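Local atomic coordinates of nigritoxine (Vibrio nigripulchritudo, PDB entry 5M41), a protein that is a bacterial toxin that acts on crustaceans and insects. Residues H598-N604 and I645-F651; T663-D669 and L739-S743; F670-V674 and M722-M726; A677-M681 and V729-R734. All coordinates share one frame. Residue numbers count along the deposited sequence, not the author numbering.

Contact 1: H598-N604 and I645-F651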
loop_
_atom_site.group_PDB
_atom_site.type_symbol
_atom_site.label_atom_id
_atom_site.label_comp_id
_atom_site.label_asym_id
_atom_site.label_seq_id
_atom_site.Cartn_x
_atom_site.Cartn_y
_atom_site.Cartn_z
ATOM N N HIS A 598 23.841 30.650 21.680
ATOM C CA HIS A 598 23.358 29.411 22.330
ATOM C C HIS A 598 22.249 28.765 21.550
ATOM O O HIS A 598 21.565 29.432 20.766
ATOM C CB HIS A 598 22.895 29.679 23.764
ATOM C CG HIS A 598 21.693 30.591 23.858
ATOM N ND1 HIS A 598 21.796 31.947 23.758
ATOM C CD2 HIS A 598 20.340 30.310 24.046
ATOM C CE1 HIS A 598 20.566 32.497 23.874
ATOM N NE2 HIS A 598 19.677 31.495 24.054
ATOM N N LEU A 599 22.077 27.456 21.757
ATOM C CA LEU A 599 20.997 26.679 21.131
ATOM C C LEU A 599 19.852 26.561 22.127
ATOM O O LEU A 599 20.078 26.338 23.328
ATOM C CB LEU A 599 21.480 25.277 20.713
ATOM C CG LEU A 599 20.477 24.424 19.905
ATOM C CD1 LEU A 599 21.195 23.618 18.837
ATOM C CD2 LEU A 599 19.614 23.526 20.803
ATOM N N THR A 600 18.634 26.709 21.631
ATOM C CA THR A 600 17.458 26.629 22.478
ATOM C C THR A 600 16.559 25.502 22.034
ATOM O O THR A 600 16.252 25.381 20.854
ATOM C CB THR A 600 16.654 27.936 22.455
ATOM O OG1 THR A 600 17.414 28.931 23.138
ATOM C CG2 THR A 600 15.306 27.774 23.181
ATOM N N LEU A 601 16.169 24.684 23.003
ATOM C CA LEU A 601 15.170 23.659 22.817
ATOM C C LEU A 601 13.836 24.219 23.291
ATOM O O LEU A 601 13.728 24.710 24.420
ATOM C CB LEU A 601 15.537 22.411 23.645
ATOM C CG LEU A 601 14.446 21.331 23.708
ATOM C CD1 LEU A 601 14.187 20.705 22.330
ATOM C CD2 LEU A 601 14.795 20.279 24.758
ATOM N N GLU A 602 12.832 24.119 22.428
ATOM C CA GLU A 602 11.495 24.608 22.704
ATOM C C GLU A 602 10.694 23.582 23.537
ATOM O O GLU A 602 9.953 22.753 22.996
ATOM C CB GLU A 602 10.809 24.942 21.380
ATOM C CG GLU A 602 11.470 26.090 20.626
ATOM C CD GLU A 602 11.328 25.972 19.109
ATOM O OE1 GLU A 602 10.331 25.397 18.633
ATOM O OE2 GLU A 602 12.218 26.457 18.379
ATOM N N SER A 603 10.845 23.685 24.852
ATOM C CA SER A 603 10.437 22.642 25.793
ATOM C C SER A 603 9.009 22.169 25.615
ATOM O O SER A 603 8.779 20.989 25.365
ATOM C CB SER A 603 10.635 23.138 27.222
ATOM O OG SER A 603 11.998 23.426 27.437
ATOM N N ASN A 604 8.058 23.091 25.730
ATOM C CA ASN A 604 6.650 22.727 25.731
ATOM C C ASN A 604 6.157 22.333 24.349
ATOM O O ASN A 604 5.284 21.458 24.231
ATOM C CB ASN A 604 5.776 23.829 26.361
ATOM C CG ASN A 604 5.954 23.921 27.878
ATOM O OD1 ASN A 604 6.058 22.911 28.571
ATOM N ND2 ASN A 604 5.987 25.138 28.395
ATOM N N ILE A 645 6.637 22.482 31.403
ATOM C CA ILE A 645 8.018 22.933 31.545
ATOM C C ILE A 645 8.023 24.453 31.694
ATOM O O ILE A 645 7.522 25.169 30.810
ATOM C CB ILE A 645 8.931 22.524 30.377
ATOM C CG1 ILE A 645 8.647 21.076 29.897
ATOM C CG2 ILE A 645 10.387 22.714 30.777
ATOM C CD1 ILE A 645 8.856 19.986 30.951
ATOM N N PRO A 646 8.576 24.950 32.815
ATOM C CA PRO A 646 8.533 26.393 33.127
ATOM C C PRO A 646 9.266 27.300 32.125
ATOM O O PRO A 646 8.990 28.486 32.080
ATOM C CB PRO A 646 9.198 26.468 34.503
ATOM C CG PRO A 646 8.968 25.103 35.109
ATOM C CD PRO A 646 9.116 24.161 33.942
ATOM N N ASP A 647 10.190 26.760 31.331
ATOM C CA ASP A 647 10.941 27.589 30.374
ATOM C C ASP A 647 11.551 26.714 29.290
ATOM O O ASP A 647 11.562 25.487 29.408
ATOM C CB ASP A 647 12.063 28.362 31.098
ATOM C CG ASP A 647 12.454 29.676 30.388
ATOM O OD1 ASP A 647 11.974 29.959 29.261
ATOM O OD2 ASP A 647 13.248 30.449 30.981
ATOM N N ASN A 648 12.058 27.354 28.243
ATOM C CA ASN A 648 12.886 26.706 27.248
ATOM C C ASN A 648 14.206 26.318 27.850
ATOM O O ASN A 648 14.592 26.840 28.876
ATOM C CB ASN A 648 13.118 27.638 26.048
ATOM C CG ASN A 648 11.864 27.808 25.213
ATOM O OD1 ASN A 648 10.936 26.994 25.293
ATOM N ND2 ASN A 648 11.822 28.865 24.415
ATOM N N ILE A 649 14.889 25.411 27.167
ATOM C CA ILE A 649 16.096 24.752 27.626
ATOM C C ILE A 649 17.246 25.219 26.724
ATOM O O ILE A 649 17.073 25.312 25.523
ATOM C CB ILE A 649 15.890 23.220 27.499
ATOM C CG1 ILE A 649 15.105 22.700 28.714
ATOM C CG2 ILE A 649 17.203 22.490 27.327
ATOM C CD1 ILE A 649 14.498 21.316 28.562
ATOM N N HIS A 650 18.405 25.513 27.307
ATOM C CA HIS A 650 19.519 26.112 26.558
ATOM C C HIS A 650 20.785 25.308 26.626
ATOM O O HIS A 650 21.138 24.768 27.677
ATOM C CB HIS A 650 19.778 27.545 27.048
ATOM C CG HIS A 650 18.529 28.404 27.115
ATOM N ND1 HIS A 650 17.890 28.844 26.010
ATOM C CD2 HIS A 650 17.793 28.877 28.213
ATOM C CE1 HIS A 650 16.798 29.565 26.378
ATOM N NE2 HIS A 650 16.751 29.592 27.721
ATOM N N PHE A 651 21.473 25.223 25.492
ATOM C CA PHE A 651 22.784 24.594 25.391
ATOM C C PHE A 651 23.746 25.621 24.804
ATOM O O PHE A 651 23.349 26.446 23.981
ATOM C CB PHE A 651 22.757 23.435 24.399
ATOM C CG PHE A 651 21.888 22.269 24.800
ATOM C CD1 PHE A 651 22.463 21.106 25.305
ATOM C CD2 PHE A 651 20.520 22.283 24.554
ATOM C CE1 PHE A 651 21.679 20.003 25.624
ATOM C CE2 PHE A 651 19.727 21.181 24.862
ATOM C CZ PHE A 651 20.312 20.041 25.399
HETATM O O HOH W 1 8.835 25.844 26.536
#
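Four backbone hydrogen bonds join strand 598-601 to strand 649-651. Leu599 N to Phe651 O (2.8 Å) and Phe651 N to Leu599 O (2.8 Å) close one hydrogen-bonded pair; Leu601 N to Ile649 O (2.7 Å) and Ile649 N to Leu601 O (3.1 Å) close the next. Between them lies the non-hydrogen-bonded pair Thr600-His650, with CA atoms 4.6 Å apart, where Thr600 OG1 and His650 ND1 share a hydrogen bond of 2.9 Å. Past the strand end, the start of helix 603-614 keeps hold of the loop: Ser603 OG donates to Asp647 O (2.9 Å), while Asn604 pairs with the backbone of Ile645 through OD1 to N and ND2 to O, both 2.9 Å. A water bridges Asn604 N (3.0 Å) and Asn648 OD1 (2.7 Å).

The side chains alternate between the faces of the sheet. Leu599, Leu601, Ile649 and Phe651 share one face, with Leu601 CB and Ile649 CB 4.0 Å apart and Leu599 CD2 4.1 Å from Phe651 CD2; helix 719-731 covers this face, Leu601 touching Leu725 and Phe651 touching Met722. Strands 583-589 and 713-715 flank the pair. The axes, 4.7 Å apart at 151°, and the alternating bond pattern identify two adjacent interior strands of a six-stranded antiparallel sheet, connected through a largely helical excursion rather than a tight hairpin.

Contact 2: T663-D669 and L739-S743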
loop_
_atom_site.group_PDB
_atom_site.type_symbol
_atom_site.label_atom_id
_atom_site.label_comp_id
_atom_site.label_asym_id
_atom_site.label_seq_id
_atom_site.Cartn_x
_atom_site.Cartn_y
_atom_site.Cartn_z
ATOM N N THR A 663 26.731 22.193 32.398
ATOM C CA THR A 663 26.836 20.819 32.848
ATOM C C THR A 663 27.719 20.083 31.850
ATOM O O THR A 663 28.189 20.670 30.880
ATOM C CB THR A 663 25.475 20.118 32.877
ATOM O OG1 THR A 663 25.005 19.982 31.533
ATOM C CG2 THR A 663 24.456 20.886 33.741
ATOM N N THR A 664 27.948 18.798 32.087
ATOM C CA THR A 664 28.706 17.953 31.160
ATOM C C THR A 664 27.746 17.175 30.239
ATOM O O THR A 664 28.177 16.372 29.418
ATOM C CB THR A 664 29.561 16.955 31.955
ATOM O OG1 THR A 664 28.685 16.194 32.800
ATOM C CG2 THR A 664 30.600 17.709 32.846
ATOM N N TYR A 665 26.447 17.419 30.381
ATOM C CA TYR A 665 25.428 16.821 29.509
ATOM C C TYR A 665 25.397 17.547 28.176
ATOM O O TYR A 665 25.343 18.778 28.134
ATOM C CB TYR A 665 24.047 16.911 30.161
ATOM C CG TYR A 665 22.945 16.212 29.404
ATOM C CD1 TYR A 665 22.774 14.827 29.526
ATOM C CD2 TYR A 665 22.029 16.929 28.613
ATOM C CE1 TYR A 665 21.759 14.166 28.857
ATOM C CE2 TYR A 665 20.995 16.269 27.936
ATOM C CZ TYR A 665 20.878 14.882 28.069
ATOM O OH TYR A 665 19.884 14.173 27.441
ATOM N N THR A 666 25.440 16.790 27.087
ATOM C CA THR A 666 25.579 17.403 25.765
ATOM C C THR A 666 24.301 17.247 24.957
ATOM O O THR A 666 23.492 16.355 25.237
ATOM C CB THR A 666 26.718 16.749 24.964
ATOM O OG1 THR A 666 26.334 15.407 24.642
ATOM C CG2 THR A 666 28.039 16.743 25.777
ATOM N N LEU A 667 24.135 18.105 23.946
ATOM C CA LEU A 667 23.062 17.957 22.966
ATOM C C LEU A 667 23.127 16.578 22.311
ATOM O O LEU A 667 22.093 15.987 22.019
ATOM C CB LEU A 667 23.138 19.049 21.885
ATOM C CG LEU A 667 22.028 19.013 20.823
ATOM C CD1 LEU A 667 20.647 19.294 21.412
ATOM C CD2 LEU A 667 22.311 20.011 19.712
ATOM N N GLN A 668 24.337 16.083 22.064
ATOM C CA GLN A 668 24.501 14.718 21.551
ATOM C C GLN A 668 23.859 13.645 22.456
ATOM O O GLN A 668 23.174 12.748 21.957
ATOM C CB GLN A 668 25.976 14.392 21.326
ATOM C CG GLN A 668 26.156 13.240 20.353
ATOM C CD GLN A 668 27.589 12.771 20.247
ATOM O OE1 GLN A 668 28.125 12.672 19.141
ATOM N NE2 GLN A 668 28.220 12.470 21.389
ATOM N N ASP A 669 24.065 13.732 23.773
ATOM C CA ASP A 669 23.401 12.783 24.682
ATOM C C ASP A 669 21.887 12.838 24.470
ATOM O O ASP A 669 21.229 11.798 24.409
ATOM C CB ASP A 669 23.683 13.104 26.145
ATOM C CG ASP A 669 25.136 12.891 26.549
ATOM O OD1 ASP A 669 25.890 12.147 25.875
ATOM O OD2 ASP A 669 25.509 13.507 27.568
ATOM N N LEU A 739 20.712 13.937 35.144
ATOM C CA LEU A 739 21.517 14.137 33.944
ATOM C C LEU A 739 22.524 13.022 33.720
ATOM O O LEU A 739 22.746 12.600 32.583
ATOM C CB LEU A 739 22.236 15.496 33.989
ATOM C CG LEU A 739 21.393 16.765 33.814
ATOM C CD1 LEU A 739 22.318 17.973 33.942
ATOM C CD2 LEU A 739 20.637 16.812 32.488
ATOM N N GLN A 740 23.128 12.536 34.802
ATOM C CA GLN A 740 24.086 11.464 34.685
ATOM C C GLN A 740 23.377 10.207 34.161
ATOM O O GLN A 740 23.873 9.533 33.267
ATOM C CB GLN A 740 24.779 11.195 36.041
ATOM C CG GLN A 740 26.169 10.564 35.912
ATOM C CD GLN A 740 27.116 11.377 35.022
ATOM O OE1 GLN A 740 27.597 12.443 35.411
ATOM N NE2 GLN A 740 27.369 10.878 33.813
ATOM N N GLY A 741 22.212 9.894 34.727
ATOM C CA GLY A 741 21.411 8.761 34.241
ATOM C C GLY A 741 21.098 8.951 32.758
ATOM O O GLY A 741 21.195 8.018 31.980
ATOM N N LEU A 742 20.752 10.176 32.366
ATOM C CA LEU A 742 20.482 10.472 30.957
ATOM C C LEU A 742 21.732 10.306 30.090
ATOM O O LEU A 742 21.645 9.753 28.992
ATOM C CB LEU A 742 19.880 11.870 30.794
ATOM C CG LEU A 742 18.437 11.962 31.296
ATOM C CD1 LEU A 742 17.995 13.419 31.255
ATOM C CD2 LEU A 742 17.492 11.082 30.483
ATOM N N SER A 743 22.889 10.757 30.582
ATOM C CA SER A 743 24.167 10.575 29.850
ATOM C C SER A 743 24.569 9.113 29.734
ATOM O O SER A 743 25.009 8.654 28.672
ATOM C CB SER A 743 25.298 11.351 30.523
ATOM O OG SER A 743 25.208 12.714 30.147
HETATM O O HOH W 2 20.318 11.555 27.072
#
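One direct hydrogen bond links the segments: Ser743 OG donates to Asp669 OD2 over 2.7 Å. A water adds a second polar link, lying 2.7 Å from Tyr665 OH and donating to Leu742 O at 2.9 Å, with a weak bond to Asp669 O at 2.8 Å. Within 663-669 the polar groups organise the chain itself. Thr663 OG1 accepts from Tyr665 N (3.2 Å), an ST turn at the corner where the chain changes direction, and also binds Leu714 O of the neighbouring strand.

The apolar part centres on the Tyr665 ring. Leu739 CD2 makes a CH-pi contact, 4.2 Å from the ring centroid and 21° off its normal, hence over the face. Leu742 CB approaches Tyr665 CE1 to 3.5 Å, and Thr663 CG2 meets Leu739 CD1 at 3.6 Å. Beyond the segments, Leu742 also packs on Met726 and Leu730 of helix 719-731.

Capping geometry defines the start of helix 667-676. Asp669 N donates to Thr666 OG1 (3.0 Å), and Thr666 N reaches Asp669 OD2 in a weak bond of 3.3 Å. This reciprocal pair is a capping box, whose Asp669 carboxylate also receives Ser743 and so ties the helix start to the C-terminal helix 739-751.

Contact 3: F670-V674 and M722-M726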
loop_
_atom_site.group_PDB
_atom_site.type_symbol
_atom_site.label_atom_id
_atom_site.label_comp_id
_atom_site.label_asym_id
_atom_site.label_seq_id
_atom_site.Cartn_x
_atom_site.Cartn_y
_atom_site.Cartn_z
ATOM N N PHE A 670 21.352 14.057 24.364
ATOM C CA PHE A 670 19.921 14.296 24.176
ATOM C C PHE A 670 19.434 13.665 22.884
ATOM O O PHE A 670 18.460 12.895 22.865
ATOM C CB PHE A 670 19.609 15.810 24.191
ATOM C CG PHE A 670 18.153 16.131 24.011
ATOM C CD1 PHE A 670 17.256 15.953 25.059
ATOM C CD2 PHE A 670 17.680 16.641 22.806
ATOM C CE1 PHE A 670 15.910 16.252 24.907
ATOM C CE2 PHE A 670 16.333 16.948 22.642
ATOM C CZ PHE A 670 15.447 16.746 23.693
ATOM N N ILE A 671 20.162 13.950 21.814
ATOM C CA ILE A 671 19.802 13.465 20.487
ATOM C C ILE A 671 19.844 11.940 20.431
ATOM O O ILE A 671 18.920 11.301 19.906
ATOM C CB ILE A 671 20.689 14.122 19.398
ATOM C CG1 ILE A 671 20.293 15.603 19.216
ATOM C CG2 ILE A 671 20.619 13.356 18.077
ATOM C CD1 ILE A 671 21.135 16.354 18.185
ATOM N N THR A 672 20.895 11.350 20.998
ATOM C CA THR A 672 21.030 9.879 21.009
ATOM C C THR A 672 19.795 9.219 21.640
ATOM O O THR A 672 19.235 8.296 21.088
ATOM C CB THR A 672 22.304 9.442 21.749
ATOM O OG1 THR A 672 23.444 10.016 21.091
ATOM C CG2 THR A 672 22.442 7.899 21.774
ATOM N N VAL A 673 19.346 9.722 22.783
ATOM C CA VAL A 673 18.175 9.137 23.429
ATOM C C VAL A 673 16.910 9.397 22.592
ATOM O O VAL A 673 16.126 8.477 22.323
ATOM C CB VAL A 673 18.058 9.580 24.908
ATOM C CG1 VAL A 673 16.717 9.186 25.507
ATOM C CG2 VAL A 673 19.171 8.921 25.725
ATOM N N VAL A 674 16.746 10.626 22.111
ATOM C CA VAL A 674 15.543 10.991 21.370
ATOM C C VAL A 674 15.378 10.108 20.130
ATOM O O VAL A 674 14.283 9.606 19.850
ATOM C CB VAL A 674 15.574 12.490 20.966
ATOM C CG1 VAL A 674 14.573 12.771 19.850
ATOM C CG2 VAL A 674 15.278 13.353 22.182
ATOM N N MET A 722 15.235 20.069 31.860
ATOM C CA MET A 722 15.618 18.882 31.079
ATOM C C MET A 722 15.195 17.554 31.743
ATOM O O MET A 722 14.591 16.701 31.094
ATOM C CB MET A 722 17.123 18.890 30.767
ATOM C CG MET A 722 17.590 17.691 29.945
ATOM S SD MET A 722 16.705 17.477 28.368
ATOM C CE MET A 722 17.695 18.562 27.340
ATOM N N THR A 723 15.483 17.390 33.041
ATOM C CA THR A 723 15.128 16.146 33.743
ATOM C C THR A 723 13.611 15.983 33.831
ATOM O O THR A 723 13.093 14.855 33.747
ATOM C CB THR A 723 15.716 16.078 35.181
ATOM O OG1 THR A 723 15.257 17.200 35.934
ATOM C CG2 THR A 723 17.254 16.057 35.176
ATOM N N GLN A 724 12.897 17.097 34.018
ATOM C CA GLN A 724 11.421 17.062 34.053
ATOM C C GLN A 724 10.882 16.606 32.696
ATOM O O GLN A 724 10.065 15.683 32.604
ATOM C CB GLN A 724 10.831 18.438 34.430
ATOM C CG GLN A 724 9.320 18.404 34.659
ATOM C CD GLN A 724 8.663 19.791 34.647
ATOM O OE1 GLN A 724 9.342 20.820 34.580
ATOM N NE2 GLN A 724 7.328 19.815 34.687
ATOM N N LEU A 725 11.372 17.248 31.644
ATOM C CA LEU A 725 10.971 16.933 30.267
ATOM C C LEU A 725 11.183 15.463 29.917
ATOM O O LEU A 725 10.258 14.791 29.454
ATOM C CB LEU A 725 11.750 17.796 29.267
ATOM C CG LEU A 725 11.571 17.468 27.775
ATOM C CD1 LEU A 725 10.144 17.760 27.319
ATOM C CD2 LEU A 725 12.533 18.320 26.967
ATOM N N MET A 726 12.405 14.984 30.121
ATOM C CA MET A 726 12.756 13.599 29.782
ATOM C C MET A 726 12.022 12.593 30.658
ATOM O O MET A 726 11.592 11.561 30.172
ATOM C CB MET A 726 14.269 13.366 29.833
ATOM C CG MET A 726 15.068 14.190 28.838
ATOM S SD MET A 726 14.577 13.886 27.123
ATOM C CE MET A 726 15.841 12.753 26.593
#
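A Met-aromatic cluster in a buried helical core joins helix 667-676 to helix 719-731. The Phe670 ring points its CD1-CE1 side at two methionines of the partner helix: Met722 SD is 4.6 Å from the Phe670 ring centroid and 59° off the ring normal, and Met726 SD is 4.7 Å from that same centroid at 68°. Both approaches are therefore oblique. The closest atoms confirm the fit, with Phe670 CD1 at 3.5 Å from Met722 CE and Phe670 CE1 at 3.5 Å from Met726 SD.

The two helical segments run nearly parallel, 8° between their directions, yet their axes come no closer than 13.2 Å. Long side chains fill that gap: no hydrogen bond crosses it, and even the nearest CA atoms, those of Phe670 and Met726, are 9.1 Å apart. Such spacing means packing through side-chain ends, without intimate backbone approach, in the helical layer that lies against the apolar face of the antiparallel sheet; Met722 also touches Ile649 and Phe651 there.

One turn along, Val673 CG1 meets Met726 CE at 3.8 Å, and the more marginal pair Val674 CG2 and Met726 CE stands at 4.5 Å. Helix 688-704 adds Met698 against Phe670, while Leu742 of helix 739-751 packs on Met726.

Contact 4: A677-M681 and V729-R734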
loop_
_atom_site.group_PDB
_atom_site.type_symbol
_atom_site.label_atom_id
_atom_site.label_comp_id
_atom_site.label_asym_id
_atom_site.label_seq_id
_atom_site.Cartn_x
_atom_site.Cartn_y
_atom_site.Cartn_z
ATOM N N ALA A 677 14.184 6.710 20.855
ATOM C CA ALA A 677 12.765 6.614 21.272
ATOM C C ALA A 677 12.497 5.413 22.239
ATOM O O ALA A 677 11.635 4.581 21.967
ATOM C CB ALA A 677 11.877 6.487 20.031
ATOM N N PRO A 678 13.253 5.306 23.339
ATOM C CA PRO A 678 13.058 4.129 24.200
ATOM C C PRO A 678 11.842 4.265 25.099
ATOM O O PRO A 678 11.253 5.360 25.221
ATOM C CB PRO A 678 14.310 4.125 25.067
ATOM C CG PRO A 678 14.656 5.586 25.183
ATOM C CD PRO A 678 14.316 6.192 23.842
ATOM N N THR A 679 11.469 3.141 25.700
ATOM C CA THR A 679 10.464 3.075 26.756
ATOM C C THR A 679 9.177 3.773 26.332
ATOM O O THR A 679 8.641 3.427 25.283
ATOM C CB THR A 679 11.031 3.549 28.111
ATOM O OG1 THR A 679 11.394 4.924 28.008
ATOM C CG2 THR A 679 12.288 2.792 28.430
ATOM N N LYS A 680 8.678 4.746 27.095
ATOM C CA LYS A 680 7.367 5.338 26.760
ATOM C C LYS A 680 7.326 6.121 25.439
ATOM O O LYS A 680 6.241 6.425 24.908
ATOM C CB LYS A 680 6.798 6.162 27.919
ATOM C CG LYS A 680 6.628 5.393 29.230
ATOM C CD LYS A 680 5.646 4.230 29.117
ATOM C CE LYS A 680 5.487 3.547 30.480
ATOM N NZ LYS A 680 5.499 2.075 30.301
ATOM N N MET A 681 8.498 6.443 24.903
ATOM C CA MET A 681 8.592 7.069 23.566
ATOM C C MET A 681 8.495 6.114 22.375
ATOM O O MET A 681 8.484 6.576 21.225
ATOM C CB MET A 681 9.920 7.820 23.436
ATOM C CG MET A 681 9.817 9.317 23.487
ATOM S SD MET A 681 11.416 10.023 23.020
ATOM C CE MET A 681 11.179 10.223 21.257
ATOM N N VAL A 729 8.634 12.471 29.045
ATOM C CA VAL A 729 8.677 11.955 27.689
ATOM C C VAL A 729 9.049 10.463 27.722
ATOM O O VAL A 729 8.425 9.628 27.057
ATOM C CB VAL A 729 9.653 12.813 26.834
ATOM C CG1 VAL A 729 10.272 12.023 25.717
ATOM C CG2 VAL A 729 8.947 14.060 26.294
ATOM N N LEU A 730 10.043 10.122 28.518
ATOM C CA LEU A 730 10.550 8.767 28.501
ATOM C C LEU A 730 9.816 7.806 29.417
ATOM O O LEU A 730 9.784 6.610 29.125
ATOM C CB LEU A 730 12.046 8.732 28.803
ATOM C CG LEU A 730 12.930 9.580 27.880
ATOM C CD1 LEU A 730 14.352 9.633 28.395
ATOM C CD2 LEU A 730 12.895 9.070 26.438
ATOM N N THR A 731 9.244 8.302 30.517
ATOM C CA THR A 731 8.665 7.402 31.531
ATOM C C THR A 731 7.266 7.793 32.011
ATOM O O THR A 731 6.776 7.241 32.997
ATOM C CB THR A 731 9.592 7.226 32.764
ATOM O OG1 THR A 731 9.495 8.370 33.627
ATOM C CG2 THR A 731 11.076 7.007 32.358
ATOM N N ASN A 732 6.627 8.745 31.329
ATOM C CA ASN A 732 5.328 9.273 31.768
ATOM C C ASN A 732 5.380 9.821 33.197
ATOM O O ASN A 732 4.385 9.807 33.899
ATOM C CB ASN A 732 4.207 8.219 31.636
ATOM C CG ASN A 732 3.960 7.800 30.200
ATOM O OD1 ASN A 732 4.335 8.491 29.253
ATOM N ND2 ASN A 732 3.334 6.654 30.033
ATOM N N GLY A 733 6.548 10.297 33.613
ATOM C CA GLY A 733 6.729 10.872 34.947
ATOM C C GLY A 733 6.760 9.842 36.074
ATOM O O GLY A 733 6.629 10.196 37.243
ATOM N N ARG A 734 6.926 8.567 35.728
ATOM C CA ARG A 734 6.953 7.488 36.733
ATOM C C ARG A 734 8.323 7.352 37.381
ATOM O O ARG A 734 8.433 6.921 38.511
ATOM C CB ARG A 734 6.519 6.152 36.119
ATOM C CG ARG A 734 5.006 5.967 36.029
ATOM C CD ARG A 734 4.655 4.970 34.937
ATOM N NE ARG A 734 3.738 3.930 35.413
ATOM C CZ ARG A 734 3.372 2.850 34.716
ATOM N NH1 ARG A 734 3.829 2.632 33.482
ATOM N NH2 ARG A 734 2.538 1.974 35.259
#
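Met681 and Leu730 lie at the apolar centre, with Met681 SD 3.8 Å from Leu730 CD2. Beside them, Met681 CG reaches Val729 CG1 at 3.5 Å, and Pro678 CG stands 4.1 Å from Leu730 CD2. Helix 603-614 extends this patch, Ile610 touching both Met681 and Val729.

Next comes a shared acceptor near the end of helix 719-731. Leu730 O receives Thr679 OG1 at 2.6 Å and Lys680 N at 3.0 Å, the latter with an N-H...acceptor angle of 150°. Both donors sit in a local turn in which Met681 N bonds to Pro678 O at 3.0 Å as the chain enters a 3-10 segment.

Outward, the Lys680 side chain runs along the other segment: Lys680 CG is 3.7 Å from Thr731 CA, and Lys680 CD is 3.5 Å from Asn732 ND2. At its tip Lys680 NZ lies 3.6 Å from Arg734 NH1, a close approach of like charges and no bond. Asn732 OD1 accepts a hydrogen bond from Lys614.

Thr731 to Arg734 form a type I' turn, closed by Arg734 N to Thr731 O at 3.0 Å, with positive phi at Asn732 (56°) and Gly733 (74°). The arrangement is a helix C-terminal region whose carbonyl Leu730 O is met by the loop leaving a neighbouring helix.

Overall arrangement
All four contacts lie in the C-terminal part of the chain, on the same side of its centre. Contact 1 closes first along the sequence. Contacts 3 and 4 then fall within the span bounded by contact 2, and their segments alternate. Contact 3 touches the other three: its centre is about 11 Å from that of contact 1, 8 Å from contact 2 and 10 Å from contact 4. Contacts 2 and 3 share helix 667-676, and contacts 3 and 4 share helix 719-731. Contacts 1 and 4 do not touch, their nearest atoms being about 7 Å apart. Sheet, covering helices and C-terminal helix thus form one continuous packed unit.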